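Tricorn protease (Thermoplasma acidophilum, PDB 1K32) hydrolyses peptide bonds as a six-subunit serine protease, probably breaking down peptides released by the proteasome, with beta-propellers that probably gate substrate passage. Local coordinates at residues F392-N397 with T424-S429; F434-F439 with I454-M459; L149-A154 with G162-G167; D110-D115 with T155-A160; K590-K595 with V603-N608. All blocks are in the same frame, centred on the assembly; numbering follows the deposited sequence.

Interaction 1. Residues F392-N397 with T424-S429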
# COMPACT_ATOMS: atom_id res chain seq x y z
N PHE A 392 0.68 42.29 -24.91
CA PHE A 392 -0.02 42.18 -26.18
C PHE A 392 -0.78 40.88 -26.31
O PHE A 392 -0.50 39.90 -25.63
CB PHE A 392 0.96 42.31 -27.36
CG PHE A 392 1.97 41.19 -27.46
CD1 PHE A 392 3.24 41.34 -26.91
CD2 PHE A 392 1.63 39.99 -28.08
CE1 PHE A 392 4.17 40.30 -26.98
CE2 PHE A 392 2.56 38.94 -28.15
CZ PHE A 392 3.83 39.09 -27.60
N ALA A 393 -1.77 40.89 -27.20
CA ALA A 393 -2.55 39.71 -27.47
C ALA A 393 -2.25 39.30 -28.90
O ALA A 393 -1.76 40.11 -29.69
CB ALA A 393 -4.04 40.03 -27.33
N VAL A 394 -2.51 38.03 -29.21
CA VAL A 394 -2.35 37.49 -30.55
C VAL A 394 -3.76 37.07 -30.97
O VAL A 394 -4.48 36.41 -30.22
CB VAL A 394 -1.41 36.28 -30.57
CG1 VAL A 394 -1.33 35.71 -31.98
CG2 VAL A 394 -0.02 36.70 -30.10
N VAL A 395 -4.15 37.47 -32.18
CA VAL A 395 -5.49 37.21 -32.70
C VAL A 395 -5.45 36.63 -34.11
O VAL A 395 -4.53 36.90 -34.88
CB VAL A 395 -6.32 38.54 -32.74
CG1 VAL A 395 -7.62 38.35 -33.49
CG2 VAL A 395 -6.60 39.01 -31.32
N ALA A 396 -6.46 35.81 -34.43
CA ALA A 396 -6.58 35.21 -35.75
C ALA A 396 -8.01 35.44 -36.23
O ALA A 396 -8.97 35.19 -35.49
CB ALA A 396 -6.27 33.72 -35.70
N ASN A 397 -8.18 35.89 -37.47
CA ASN A 397 -9.51 36.14 -38.00
C ASN A 397 -9.80 35.35 -39.28
O ASN A 397 -8.93 34.62 -39.77
CB ASN A 397 -9.71 37.65 -38.24
CG ASN A 397 -8.65 38.25 -39.15
OD1 ASN A 397 -8.36 39.45 -39.09
ND2 ASN A 397 -8.07 37.42 -40.01
N THR A 424 -5.12 29.68 -36.58
CA THR A 424 -5.60 29.56 -35.21
C THR A 424 -4.69 28.79 -34.24
O THR A 424 -4.91 28.83 -33.04
CB THR A 424 -7.02 28.92 -35.20
OG1 THR A 424 -6.98 27.66 -35.88
CG2 THR A 424 -8.01 29.82 -35.92
N ASP A 425 -3.68 28.11 -34.77
CA ASP A 425 -2.74 27.34 -33.94
C ASP A 425 -1.45 28.17 -33.74
O ASP A 425 -0.59 28.20 -34.61
CB ASP A 425 -2.43 25.99 -34.63
CG ASP A 425 -1.63 25.04 -33.74
OD1 ASP A 425 -1.40 23.88 -34.17
OD2 ASP A 425 -1.22 25.43 -32.63
N PHE A 426 -1.34 28.84 -32.59
CA PHE A 426 -0.17 29.67 -32.28
C PHE A 426 0.17 29.66 -30.81
O PHE A 426 -0.65 29.27 -29.98
CB PHE A 426 -0.39 31.13 -32.72
CG PHE A 426 -1.64 31.78 -32.16
CD1 PHE A 426 -2.76 31.96 -32.97
CD2 PHE A 426 -1.68 32.26 -30.86
CE1 PHE A 426 -3.90 32.60 -32.48
CE2 PHE A 426 -2.82 32.91 -30.36
CZ PHE A 426 -3.93 33.08 -31.17
N THR A 427 1.39 30.09 -30.49
CA THR A 427 1.85 30.12 -29.11
C THR A 427 2.83 31.28 -28.93
O THR A 427 3.43 31.75 -29.89
CB THR A 427 2.54 28.77 -28.73
OG1 THR A 427 2.67 28.68 -27.31
CG2 THR A 427 3.93 28.66 -29.37
N ILE A 428 2.98 31.75 -27.70
CA ILE A 428 3.88 32.87 -27.42
C ILE A 428 4.93 32.46 -26.42
O ILE A 428 4.59 31.91 -25.37
CB ILE A 428 3.11 34.06 -26.80
CG1 ILE A 428 1.84 34.33 -27.61
CG2 ILE A 428 4.00 35.30 -26.78
CD1 ILE A 428 0.93 35.34 -26.98
N SER A 429 6.21 32.74 -26.72
CA SER A 429 7.31 32.40 -25.81
C SER A 429 7.14 33.11 -24.47
O SER A 429 6.55 34.19 -24.41
CB SER A 429 8.67 32.76 -26.43
OG SER A 429 8.76 34.14 -26.77
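Val394 sets its CG1 methyl squarely over the centre of the Phe426 ring, 3.6 Å from the ring centroid and 13° off the ring normal, a CH-pi contact with one face. CG1 is placed there by a torsion that puts it opposite the backbone N of Val394 (chi1 177°), while the other methyl, CG2, is directed back towards the start of strand 392-397. There it meets Ile428 tip to tip, Val394 CG2 lying 3.5 Å from Ile428 CD1. The same CG2 also borders the Phe392 ring, in its plane at the edge. The Phe392 ring passes alongside Ile428, the two side chains pointing opposite ways, and Phe392 CZ comes 3.9 Å from Ile428 CG2. At the far end Ala396 CB sits at the edge of the Phe426 ring, close to its plane, 4.2 Å from Phe426 CE1.

The strand axes run antiparallel at 174° but stay 8.9 Å apart, so these are two sheets packed face to face, neighbouring blades of a beta-propeller. Strand 426-428 is the first of its blade, and 392-397 the second of the blade before. Ile435, on the next strand of the second blade, also packs against Phe392 and Val394. Cohesion across the interface comes from methyl groups and aromatic carbon, so it rests on close fit and exclusion of water rather than on directional polar bonds.

Interaction 2. Residues F434-F439 with I454-M459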
# COMPACT_ATOMS: atom_id res chain seq x y z
N PHE A 434 9.00 35.66 -29.14
CA PHE A 434 8.63 34.95 -30.35
C PHE A 434 7.19 34.46 -30.37
O PHE A 434 6.59 34.18 -29.32
CB PHE A 434 9.54 33.73 -30.57
CG PHE A 434 10.99 33.98 -30.31
CD1 PHE A 434 11.56 33.66 -29.08
CD2 PHE A 434 11.80 34.53 -31.30
CE1 PHE A 434 12.92 33.89 -28.85
CE2 PHE A 434 13.16 34.76 -31.07
CZ PHE A 434 13.72 34.44 -29.85
N ILE A 435 6.65 34.35 -31.57
CA ILE A 435 5.30 33.85 -31.77
C ILE A 435 5.45 32.76 -32.83
O ILE A 435 5.86 33.03 -33.96
CB ILE A 435 4.35 34.98 -32.27
CG1 ILE A 435 4.35 36.13 -31.26
CG2 ILE A 435 2.93 34.43 -32.45
CD1 ILE A 435 3.48 37.33 -31.64
N ALA A 436 5.15 31.53 -32.46
CA ALA A 436 5.24 30.41 -33.40
C ALA A 436 3.82 30.03 -33.77
O ALA A 436 2.95 29.97 -32.90
CB ALA A 436 5.96 29.23 -32.76
N TYR A 437 3.59 29.76 -35.04
CA TYR A 437 2.25 29.41 -35.51
C TYR A 437 2.25 28.52 -36.75
O TYR A 437 3.17 28.58 -37.57
CB TYR A 437 1.48 30.69 -35.80
CG TYR A 437 2.20 31.63 -36.75
CD1 TYR A 437 1.93 31.61 -38.12
CD2 TYR A 437 3.15 32.53 -36.28
CE1 TYR A 437 2.61 32.46 -39.01
CE2 TYR A 437 3.84 33.39 -37.16
CZ TYR A 437 3.57 33.35 -38.51
OH TYR A 437 4.28 34.15 -39.38
N GLY A 438 1.22 27.68 -36.86
CA GLY A 438 1.06 26.82 -38.01
C GLY A 438 0.55 27.66 -39.17
O GLY A 438 -0.50 28.32 -39.07
N PHE A 439 1.29 27.64 -40.28
CA PHE A 439 0.93 28.45 -41.44
C PHE A 439 0.40 27.63 -42.62
O PHE A 439 1.16 26.94 -43.30
CB PHE A 439 2.15 29.29 -41.85
CG PHE A 439 1.87 30.27 -42.96
CD1 PHE A 439 2.28 30.00 -44.26
CD2 PHE A 439 1.17 31.44 -42.71
CE1 PHE A 439 2.00 30.89 -45.29
CE2 PHE A 439 0.88 32.35 -43.73
CZ PHE A 439 1.30 32.08 -45.03
N ILE A 454 5.39 25.42 -39.73
CA ILE A 454 5.45 26.26 -38.56
C ILE A 454 6.28 27.50 -38.91
O ILE A 454 7.37 27.37 -39.48
CB ILE A 454 6.14 25.54 -37.38
CG1 ILE A 454 5.32 24.31 -36.97
CG2 ILE A 454 6.33 26.53 -36.21
CD1 ILE A 454 3.86 24.59 -36.68
N HIS A 455 5.76 28.68 -38.62
CA HIS A 455 6.49 29.92 -38.85
C HIS A 455 6.74 30.56 -37.50
O HIS A 455 5.92 30.43 -36.59
CB HIS A 455 5.68 30.91 -39.69
CG HIS A 455 5.75 30.67 -41.16
ND1 HIS A 455 6.45 29.62 -41.71
CD2 HIS A 455 5.19 31.34 -42.20
CE1 HIS A 455 6.31 29.64 -43.03
NE2 HIS A 455 5.55 30.67 -43.35
N VAL A 456 7.87 31.24 -37.36
CA VAL A 456 8.16 31.89 -36.09
C VAL A 456 8.41 33.38 -36.33
O VAL A 456 9.24 33.75 -37.17
CB VAL A 456 9.39 31.29 -35.42
CG1 VAL A 456 9.66 32.02 -34.11
CG2 VAL A 456 9.17 29.80 -35.18
N TYR A 457 7.68 34.20 -35.59
CA TYR A 457 7.80 35.65 -35.69
C TYR A 457 8.64 36.21 -34.54
O TYR A 457 8.35 35.95 -33.37
CB TYR A 457 6.40 36.29 -35.64
CG TYR A 457 6.40 37.79 -35.78
CD1 TYR A 457 6.79 38.39 -36.98
CD2 TYR A 457 6.00 38.61 -34.73
CE1 TYR A 457 6.78 39.77 -37.12
CE2 TYR A 457 5.99 40.00 -34.86
CZ TYR A 457 6.38 40.57 -36.07
OH TYR A 457 6.39 41.94 -36.22
N ASP A 458 9.68 36.96 -34.88
CA ASP A 458 10.55 37.57 -33.88
C ASP A 458 10.10 39.02 -33.67
O ASP A 458 10.26 39.86 -34.57
CB ASP A 458 12.01 37.54 -34.33
CG ASP A 458 12.99 37.98 -33.23
OD1 ASP A 458 12.58 38.67 -32.27
OD2 ASP A 458 14.19 37.63 -33.33
N MET A 459 9.55 39.30 -32.49
CA MET A 459 9.09 40.64 -32.14
C MET A 459 10.23 41.65 -32.27
O MET A 459 10.00 42.83 -32.57
CB MET A 459 8.55 40.66 -30.70
CG MET A 459 7.24 39.91 -30.50
SD MET A 459 5.81 40.78 -31.19
CE MET A 459 5.36 41.79 -29.82
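Ala436 and Val456 face each other at the apolar centre of this antiparallel pair, with Ala436 CB 4.1 Å from Val456 CG2. On the same face Val456 CG1 reaches Phe434 CB, and Ile454 CD1 packs over the backbone of Gly438. The other face carries Ile435 beside Tyr457, then an aromatic cluster of Tyr437, His455 and Phe439. His455 CB lies over the Tyr437 ring, 3.8 Å from its centroid, and Phe439 CB lies over the His455 ring in turn. The Phe439 and His455 planes are nearly parallel, 16° apart, yet slid so far that the rings barely overlap. Tyr437 is brought across to the partner strand by a chi1 of 54°, which sets its ring between its own N and carbonyl carbon.

Beneath the side chains, two reciprocal pairs of backbone bonds join Ile435 to Tyr457 and Tyr437 to His455. Tyr457 N to Ile435 O measures 2.7 Å and is almost straight at the proton (174°). His455 ND1 makes a weak hydrogen bond to Ile454 O. At the Phe434 end of the pair, Phe434 CE2 comes 3.8 Å from Asp458 OD2. The Asp458 carboxylate itself is engaged by Arg433, in a salt bridge, and by the backbone N of Glu460, while Tyr437 OH bonds to Glu416 of the preceding blade.

These are the second and third strands of a propeller blade. Regular backbone bonding fixes their register, and with the polar ends of Tyr437 and Asp458 paired to residues outside the two strands, the His455 imidazole is the polar exception in a largely apolar interior.

Interaction 3. Residues L149-A154 with G162-G167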
# COMPACT_ATOMS: atom_id res chain seq x y z
N LEU A 149 -51.99 2.96 -46.62
CA LEU A 149 -52.73 3.14 -47.85
C LEU A 149 -51.91 2.63 -49.02
O LEU A 149 -52.43 2.42 -50.10
CB LEU A 149 -53.09 4.62 -48.05
CG LEU A 149 -53.88 5.25 -46.90
CD1 LEU A 149 -54.47 6.56 -47.37
CD2 LEU A 149 -55.00 4.31 -46.41
N ASN A 150 -50.61 2.45 -48.78
CA ASN A 150 -49.68 1.94 -49.78
C ASN A 150 -49.64 2.74 -51.07
O ASN A 150 -49.64 2.16 -52.15
CB ASN A 150 -50.03 0.49 -50.10
CG ASN A 150 -49.87 -0.40 -48.91
OD1 ASN A 150 -50.69 -1.27 -48.65
ND2 ASN A 150 -48.79 -0.20 -48.17
N LEU A 151 -49.60 4.06 -50.95
CA LEU A 151 -49.55 4.92 -52.12
C LEU A 151 -48.17 5.56 -52.25
O LEU A 151 -47.97 6.47 -53.06
CB LEU A 151 -50.63 6.00 -51.99
CG LEU A 151 -52.08 5.48 -52.02
CD1 LEU A 151 -53.04 6.49 -51.41
CD2 LEU A 151 -52.46 5.15 -53.45
N GLY A 152 -47.22 5.05 -51.47
CA GLY A 152 -45.86 5.56 -51.49
C GLY A 152 -45.72 6.80 -50.61
O GLY A 152 -46.68 7.19 -49.96
N PRO A 153 -44.53 7.42 -50.57
CA PRO A 153 -44.34 8.62 -49.74
C PRO A 153 -45.23 9.76 -50.20
O PRO A 153 -45.43 9.97 -51.39
CB PRO A 153 -42.86 8.95 -49.91
CG PRO A 153 -42.53 8.39 -51.27
CD PRO A 153 -43.28 7.07 -51.27
N ALA A 154 -45.79 10.49 -49.24
CA ALA A 154 -46.66 11.61 -49.56
C ALA A 154 -46.75 12.56 -48.38
O ALA A 154 -46.50 12.17 -47.23
CB ALA A 154 -48.05 11.13 -49.96
N GLY A 162 -64.53 11.15 -55.15
CA GLY A 162 -64.11 9.79 -54.92
C GLY A 162 -62.65 9.48 -55.22
O GLY A 162 -62.11 8.52 -54.67
N ARG A 163 -62.00 10.26 -56.07
CA ARG A 163 -60.61 9.96 -56.36
C ARG A 163 -59.60 10.65 -55.47
O ARG A 163 -59.80 11.79 -55.04
CB ARG A 163 -60.28 10.21 -57.84
CG ARG A 163 -60.94 11.41 -58.46
CD ARG A 163 -60.48 11.53 -59.91
NE ARG A 163 -60.93 12.78 -60.52
CZ ARG A 163 -60.40 13.30 -61.61
NH1 ARG A 163 -60.88 14.44 -62.09
NH2 ARG A 163 -59.38 12.71 -62.22
N ARG A 164 -58.51 9.95 -55.19
CA ARG A 164 -57.45 10.44 -54.33
C ARG A 164 -56.50 11.40 -55.05
O ARG A 164 -56.08 11.14 -56.17
CB ARG A 164 -56.65 9.27 -53.76
CG ARG A 164 -57.51 8.14 -53.16
CD ARG A 164 -56.68 7.19 -52.31
NE ARG A 164 -56.88 5.78 -52.62
CZ ARG A 164 -56.79 5.27 -53.84
NH1 ARG A 164 -56.98 3.97 -54.04
NH2 ARG A 164 -56.53 6.06 -54.86
N VAL A 165 -56.17 12.51 -54.38
CA VAL A 165 -55.24 13.50 -54.92
C VAL A 165 -54.02 13.43 -54.00
O VAL A 165 -54.14 13.57 -52.78
CB VAL A 165 -55.81 14.93 -54.90
CG1 VAL A 165 -54.83 15.88 -55.58
CG2 VAL A 165 -57.15 14.97 -55.63
N ILE A 166 -52.85 13.21 -54.58
CA ILE A 166 -51.66 13.07 -53.77
C ILE A 166 -50.62 14.14 -53.98
O ILE A 166 -50.20 14.42 -55.10
CB ILE A 166 -51.05 11.67 -53.98
CG1 ILE A 166 -52.05 10.62 -53.46
CG2 ILE A 166 -49.69 11.56 -53.30
CD1 ILE A 166 -51.71 9.19 -53.78
N GLY A 167 -50.23 14.76 -52.87
CA GLY A 167 -49.21 15.78 -52.91
C GLY A 167 -47.92 15.15 -52.43
O GLY A 167 -47.86 14.58 -51.32
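Leu151 and Ala154 make the apolar contacts, both with Ile166. The two branches of the isoleucine divide the work: Ile166 CD1 meets Leu151 CB at 3.8 Å, and Ile166 CG2 meets Ala154 CB at 3.7 Å. CG2 can turn to the alanine because it stands opposite the backbone N of Ile166 (chi1 -65°), leaving CG1 to carry CD1 towards the leucine.

A second kind of contact sets hydrocarbon against the arginine chain. Leu151 CD1 touches Arg164 CD at 3.8 Å, and Leu151 CD2 lies over one face of the guanidinium group. The polar end is satisfied from another quarter, by a salt bridge from Arg164 NH2 to Glu190, so a charged group is flanked by a methyl while its NH2 remains paired.

Polar backbone takes a smaller share. The carbonyl oxygen Gly167 O lies 3.7 Å from Ala154 CA, where segment 149-154 closes on the strand. Ala154 O, meanwhile, accepts hydrogen bonds from the hydroxyls of Ser123 and Thr134. Helix 1011-1015 packs on the contact too, with Leu1015 against Leu151 and Pro1011 against Ile166.

Segment 149-154 is the connection that leaves strand 145-148, the outermost strand of one blade, and enters strand 156-160, the innermost of the next. Folding back against the second strand of the blade it enters, it forms the blade-to-blade connection typical of a beta-propeller.

Interaction 4. Residues D110-D115 with T155-A160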
# COMPACT_ATOMS: atom_id res chain seq x y z
N ASP A 110 -47.03 13.84 -39.52
CA ASP A 110 -48.00 14.92 -39.49
C ASP A 110 -49.35 14.47 -40.04
O ASP A 110 -49.51 13.32 -40.45
CB ASP A 110 -47.45 16.07 -40.35
CG ASP A 110 -48.09 17.41 -40.04
OD1 ASP A 110 -47.61 18.43 -40.59
OD2 ASP A 110 -49.06 17.45 -39.26
N VAL A 111 -50.31 15.38 -40.03
CA VAL A 111 -51.64 15.11 -40.56
C VAL A 111 -51.48 15.25 -42.07
O VAL A 111 -50.86 16.21 -42.53
CB VAL A 111 -52.65 16.15 -40.06
CG1 VAL A 111 -53.95 16.01 -40.83
CG2 VAL A 111 -52.87 15.97 -38.57
N ALA A 112 -52.02 14.31 -42.82
CA ALA A 112 -51.90 14.35 -44.28
C ALA A 112 -53.22 14.74 -44.95
O ALA A 112 -53.23 15.30 -46.05
CB ALA A 112 -51.43 13.00 -44.80
N GLY A 113 -54.32 14.44 -44.26
CA GLY A 113 -55.64 14.74 -44.79
C GLY A 113 -56.71 13.90 -44.12
O GLY A 113 -56.45 13.20 -43.14
N PHE A 114 -57.93 13.99 -44.64
CA PHE A 114 -59.04 13.22 -44.09
C PHE A 114 -59.80 12.56 -45.24
O PHE A 114 -60.08 13.21 -46.25
CB PHE A 114 -59.99 14.13 -43.30
CG PHE A 114 -59.32 14.88 -42.19
CD1 PHE A 114 -58.71 16.11 -42.45
CD2 PHE A 114 -59.29 14.37 -40.90
CE1 PHE A 114 -58.08 16.82 -41.43
CE2 PHE A 114 -58.66 15.06 -39.87
CZ PHE A 114 -58.05 16.30 -40.14
N ASP A 115 -60.12 11.28 -45.07
CA ASP A 115 -60.82 10.57 -46.11
C ASP A 115 -62.29 10.96 -46.12
O ASP A 115 -62.75 11.69 -45.25
CB ASP A 115 -60.62 9.04 -45.94
CG ASP A 115 -61.37 8.47 -44.76
OD1 ASP A 115 -60.99 7.36 -44.31
OD2 ASP A 115 -62.34 9.09 -44.28
N THR A 155 -47.10 13.80 -48.68
CA THR A 155 -47.22 14.82 -47.67
C THR A 155 -48.70 15.14 -47.46
O THR A 155 -49.17 15.26 -46.33
CB THR A 155 -46.49 16.11 -48.11
OG1 THR A 155 -45.12 15.81 -48.37
CG2 THR A 155 -46.58 17.17 -47.02
N HIS A 156 -49.43 15.29 -48.56
CA HIS A 156 -50.85 15.59 -48.50
C HIS A 156 -51.69 14.63 -49.34
O HIS A 156 -51.24 14.13 -50.38
CB HIS A 156 -51.14 17.00 -49.00
CG HIS A 156 -50.44 18.09 -48.25
ND1 HIS A 156 -49.17 18.52 -48.55
CD2 HIS A 156 -50.86 18.86 -47.21
CE1 HIS A 156 -48.83 19.51 -47.74
NE2 HIS A 156 -49.84 19.73 -46.92
N ILE A 157 -52.90 14.37 -48.88
CA ILE A 157 -53.83 13.56 -49.63
C ILE A 157 -55.19 14.23 -49.53
O ILE A 157 -55.66 14.54 -48.44
CB ILE A 157 -53.94 12.10 -49.11
CG1 ILE A 157 -54.97 11.35 -49.98
CG2 ILE A 157 -54.39 12.06 -47.65
CD1 ILE A 157 -54.84 9.85 -49.93
N LEU A 158 -55.79 14.48 -50.68
CA LEU A 158 -57.10 15.10 -50.75
C LEU A 158 -58.01 14.14 -51.50
O LEU A 158 -57.54 13.26 -52.22
CB LEU A 158 -57.01 16.43 -51.49
CG LEU A 158 -55.88 17.36 -51.06
CD1 LEU A 158 -55.85 18.59 -51.96
CD2 LEU A 158 -56.06 17.77 -49.59
N PHE A 159 -59.31 14.32 -51.34
CA PHE A 159 -60.26 13.45 -52.02
C PHE A 159 -61.26 14.31 -52.76
O PHE A 159 -61.81 15.25 -52.21
CB PHE A 159 -60.99 12.56 -51.01
CG PHE A 159 -60.09 11.63 -50.26
CD1 PHE A 159 -59.23 12.11 -49.28
CD2 PHE A 159 -60.10 10.26 -50.54
CE1 PHE A 159 -58.39 11.24 -48.58
CE2 PHE A 159 -59.26 9.39 -49.85
CZ PHE A 159 -58.40 9.88 -48.87
N ALA A 160 -61.46 13.99 -54.03
CA ALA A 160 -62.40 14.73 -54.85
C ALA A 160 -63.17 13.75 -55.72
O ALA A 160 -62.59 12.91 -56.41
CB ALA A 160 -61.65 15.72 -55.73
O HOH W 1 -48.16 15.70 -43.68
O HOH W 2 -58.06 15.50 -46.96
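Ala112 O receives the backbone N-H of Ile157 at 3.0 Å, and the CA-H of His156 adds a second, weaker contact, with His156 CA 3.4 Å from Ala112 O. The N-H arrives from well above the carbonyl plane. This is the direct hydrogen bond between the innermost strands of two adjacent propeller blades, which run almost parallel, their axes 14° apart.

Elsewhere along the seam water takes over. One molecule donates to both Val111 O and Thr155 O, joining two carbonyls that cannot bond each other. A second accepts from Phe114 N at 2.8 Å and donates to Ile157 O at 3.0 Å. The strands are thus stitched by one direct bond with a water bridge on either side of it, not by a continuous parallel sheet. Each strand bonds instead within its own blade, where both carry a classic bulge: Ala112 and Gly113 opposite Ile121, Thr155 and His156 opposite Gly167.

Apolar contact is modest around the direct bond, with Ala112 CB 4.2 Å from Ile157 CG2. A chi1 of 179° sends Ile157 CG1 away from its own N and places CG2 near the Ala112 carbonyl. At the far end Phe159 reaches across to segment 110-115. Asp115, whose OD2 bonds to the backbone N of Asn119, offers its main chain to this ring: Asp115 CA stands 3.8 Å from the Phe159 ring centroid, displaced towards the rim of that face.

Interaction 5. Residues K590-K595 with V603-N608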
# COMPACT_ATOMS: atom_id res chain seq x y z
N LYS A 590 -12.37 11.26 -27.71
CA LYS A 590 -11.74 10.96 -26.43
C LYS A 590 -10.21 10.89 -26.50
O LYS A 590 -9.65 10.29 -27.40
CB LYS A 590 -12.27 9.64 -25.87
CG LYS A 590 -13.71 9.68 -25.43
CD LYS A 590 -14.08 8.41 -24.65
CE LYS A 590 -15.52 8.46 -24.14
NZ LYS A 590 -15.91 7.21 -23.41
N GLY A 591 -9.56 11.49 -25.51
CA GLY A 591 -8.12 11.51 -25.47
C GLY A 591 -7.54 11.22 -24.11
O GLY A 591 -8.26 11.11 -23.12
N VAL A 592 -6.22 11.11 -24.05
CA VAL A 592 -5.52 10.84 -22.81
C VAL A 592 -4.30 11.74 -22.70
O VAL A 592 -3.72 12.14 -23.71
CB VAL A 592 -5.07 9.35 -22.73
CG1 VAL A 592 -4.26 8.99 -23.96
CG2 VAL A 592 -4.25 9.13 -21.48
N LEU A 593 -3.94 12.09 -21.47
CA LEU A 593 -2.78 12.93 -21.21
C LEU A 593 -1.66 11.99 -20.81
O LEU A 593 -1.78 11.23 -19.84
CB LEU A 593 -3.07 13.91 -20.08
CG LEU A 593 -1.97 14.94 -19.80
CD1 LEU A 593 -1.79 15.85 -21.02
CD2 LEU A 593 -2.35 15.75 -18.58
N LEU A 594 -0.57 12.04 -21.56
CA LEU A 594 0.56 11.16 -21.29
C LEU A 594 1.74 11.96 -20.77
O LEU A 594 1.87 13.15 -21.04
CB LEU A 594 0.96 10.42 -22.57
CG LEU A 594 -0.13 9.53 -23.18
CD1 LEU A 594 0.32 9.05 -24.55
CD2 LEU A 594 -0.42 8.36 -22.26
N LYS A 595 2.59 11.28 -20.01
CA LYS A 595 3.77 11.91 -19.45
C LYS A 595 5.00 11.14 -19.93
O LYS A 595 5.12 9.94 -19.69
CB LYS A 595 3.71 11.88 -17.92
CG LYS A 595 4.90 12.48 -17.21
CD LYS A 595 4.69 12.34 -15.70
CE LYS A 595 5.86 12.90 -14.90
NZ LYS A 595 5.67 12.65 -13.44
N VAL A 603 6.98 6.40 -20.58
CA VAL A 603 5.71 7.09 -20.81
C VAL A 603 4.65 6.54 -19.88
O VAL A 603 4.45 5.33 -19.80
CB VAL A 603 5.22 6.91 -22.26
CG1 VAL A 603 3.86 7.55 -22.43
CG2 VAL A 603 6.21 7.50 -23.22
N THR A 604 3.95 7.43 -19.17
CA THR A 604 2.91 7.00 -18.25
C THR A 604 1.63 7.81 -18.47
O THR A 604 1.68 8.92 -19.01
CB THR A 604 3.35 7.17 -16.77
OG1 THR A 604 3.76 8.53 -16.54
CG2 THR A 604 4.50 6.25 -16.44
N GLU A 605 0.50 7.26 -18.06
CA GLU A 605 -0.79 7.92 -18.22
C GLU A 605 -1.08 8.80 -17.01
O GLU A 605 -1.06 8.34 -15.87
CB GLU A 605 -1.90 6.88 -18.36
CG GLU A 605 -3.21 7.44 -18.87
CD GLU A 605 -4.25 6.36 -19.08
OE1 GLU A 605 -4.85 5.91 -18.09
OE2 GLU A 605 -4.45 5.95 -20.25
N VAL A 606 -1.37 10.07 -17.27
CA VAL A 606 -1.66 11.02 -16.21
C VAL A 606 -3.15 11.18 -15.99
O VAL A 606 -3.60 11.39 -14.86
CB VAL A 606 -1.06 12.41 -16.52
CG1 VAL A 606 -1.38 13.38 -15.40
CG2 VAL A 606 0.43 12.30 -16.73
N LYS A 607 -3.93 11.10 -17.07
CA LYS A 607 -5.37 11.26 -16.99
C LYS A 607 -6.01 10.73 -18.27
O LYS A 607 -5.46 10.94 -19.35
CB LYS A 607 -5.70 12.75 -16.83
CG LYS A 607 -7.10 13.04 -16.32
CD LYS A 607 -7.22 12.72 -14.83
CE LYS A 607 -6.30 13.60 -13.98
NZ LYS A 607 -6.59 13.42 -12.52
N ASN A 608 -7.15 10.06 -18.16
CA ASN A 608 -7.83 9.54 -19.34
C ASN A 608 -9.25 10.08 -19.46
O ASN A 608 -9.69 10.87 -18.63
CB ASN A 608 -7.85 8.00 -19.34
CG ASN A 608 -8.62 7.42 -18.16
OD1 ASN A 608 -9.29 8.14 -17.42
ND2 ASN A 608 -8.53 6.11 -17.99
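A classic beta bulge interrupts this antiparallel hairpin: Val606 and Lys607 together oppose the single residue Leu593. Val606 N donates to Leu593 O at 2.8 Å, while Leu593 N donates to Lys607 O at 2.9 Å, so the two bonds of Leu593 go to successive residues. Past the bulge, regular pairing resumes with reciprocal bonds between Lys595 and Thr604, Lys595 N lying 2.7 Å from Thr604 O. The strand axes cross at 139°, consistent with strong twisting.

The extra residue brings Val606 in beside the first strand. Its two methyls separate: Val606 CG1 runs alongside Leu593 CD2 at 4.1 Å, and Val606 CG2 presses on Lys595 CB at 3.5 Å. Thr604 and Lys595 also lie side by side, Thr604 OG1 coming 3.6 Å from Lys595 CB, after which the extended lysine chain leads away.

Near the start of strand 591-597 the Val592 side chain lies roughly perpendicular to that of Glu605, with the CG2 methyl of Val592 next to Glu605 CG, though the modelled approach is doubtfully short. CG2 is turned to this side by a chi1 of 54°, which leaves CG1 between the backbone N and carbonyl carbon. The amine of Lys607 looks to the next blade, forming a salt bridge with Glu642 and a cation-pi contact with Phe634.

The two strands are the third and fourth of a four-stranded blade, and 603-610 runs on almost at once into strand 612-615. Such an outer hairpin followed by the innermost strand of the next blade is the repeating topology of a beta-propeller.

The five contacts fall on two propellers at opposite sides of the chain. Interactions 3 and 4 lie in the six-bladed one, centres 8 Å apart, and share a blade: Val165 N probably bonds to Leu158 O at 2.7 Å, joining strands 156-160 and 163-168. Interactions 1 and 2, with centres 9 Å apart, meet likewise in the seven-bladed propeller, where Thr427 N lies 2.9 Å from Ala436 O. Interaction 5 belongs to a later blade there, about 26 Å between centres from interaction 1. Interactions 1 and 3 are about 60 Å apart, centre to centre. Interactions 2 and 5 pair strands within a blade, 1 and 4 join adjacent blades, and 3 folds a blade-to-blade connection onto its blade.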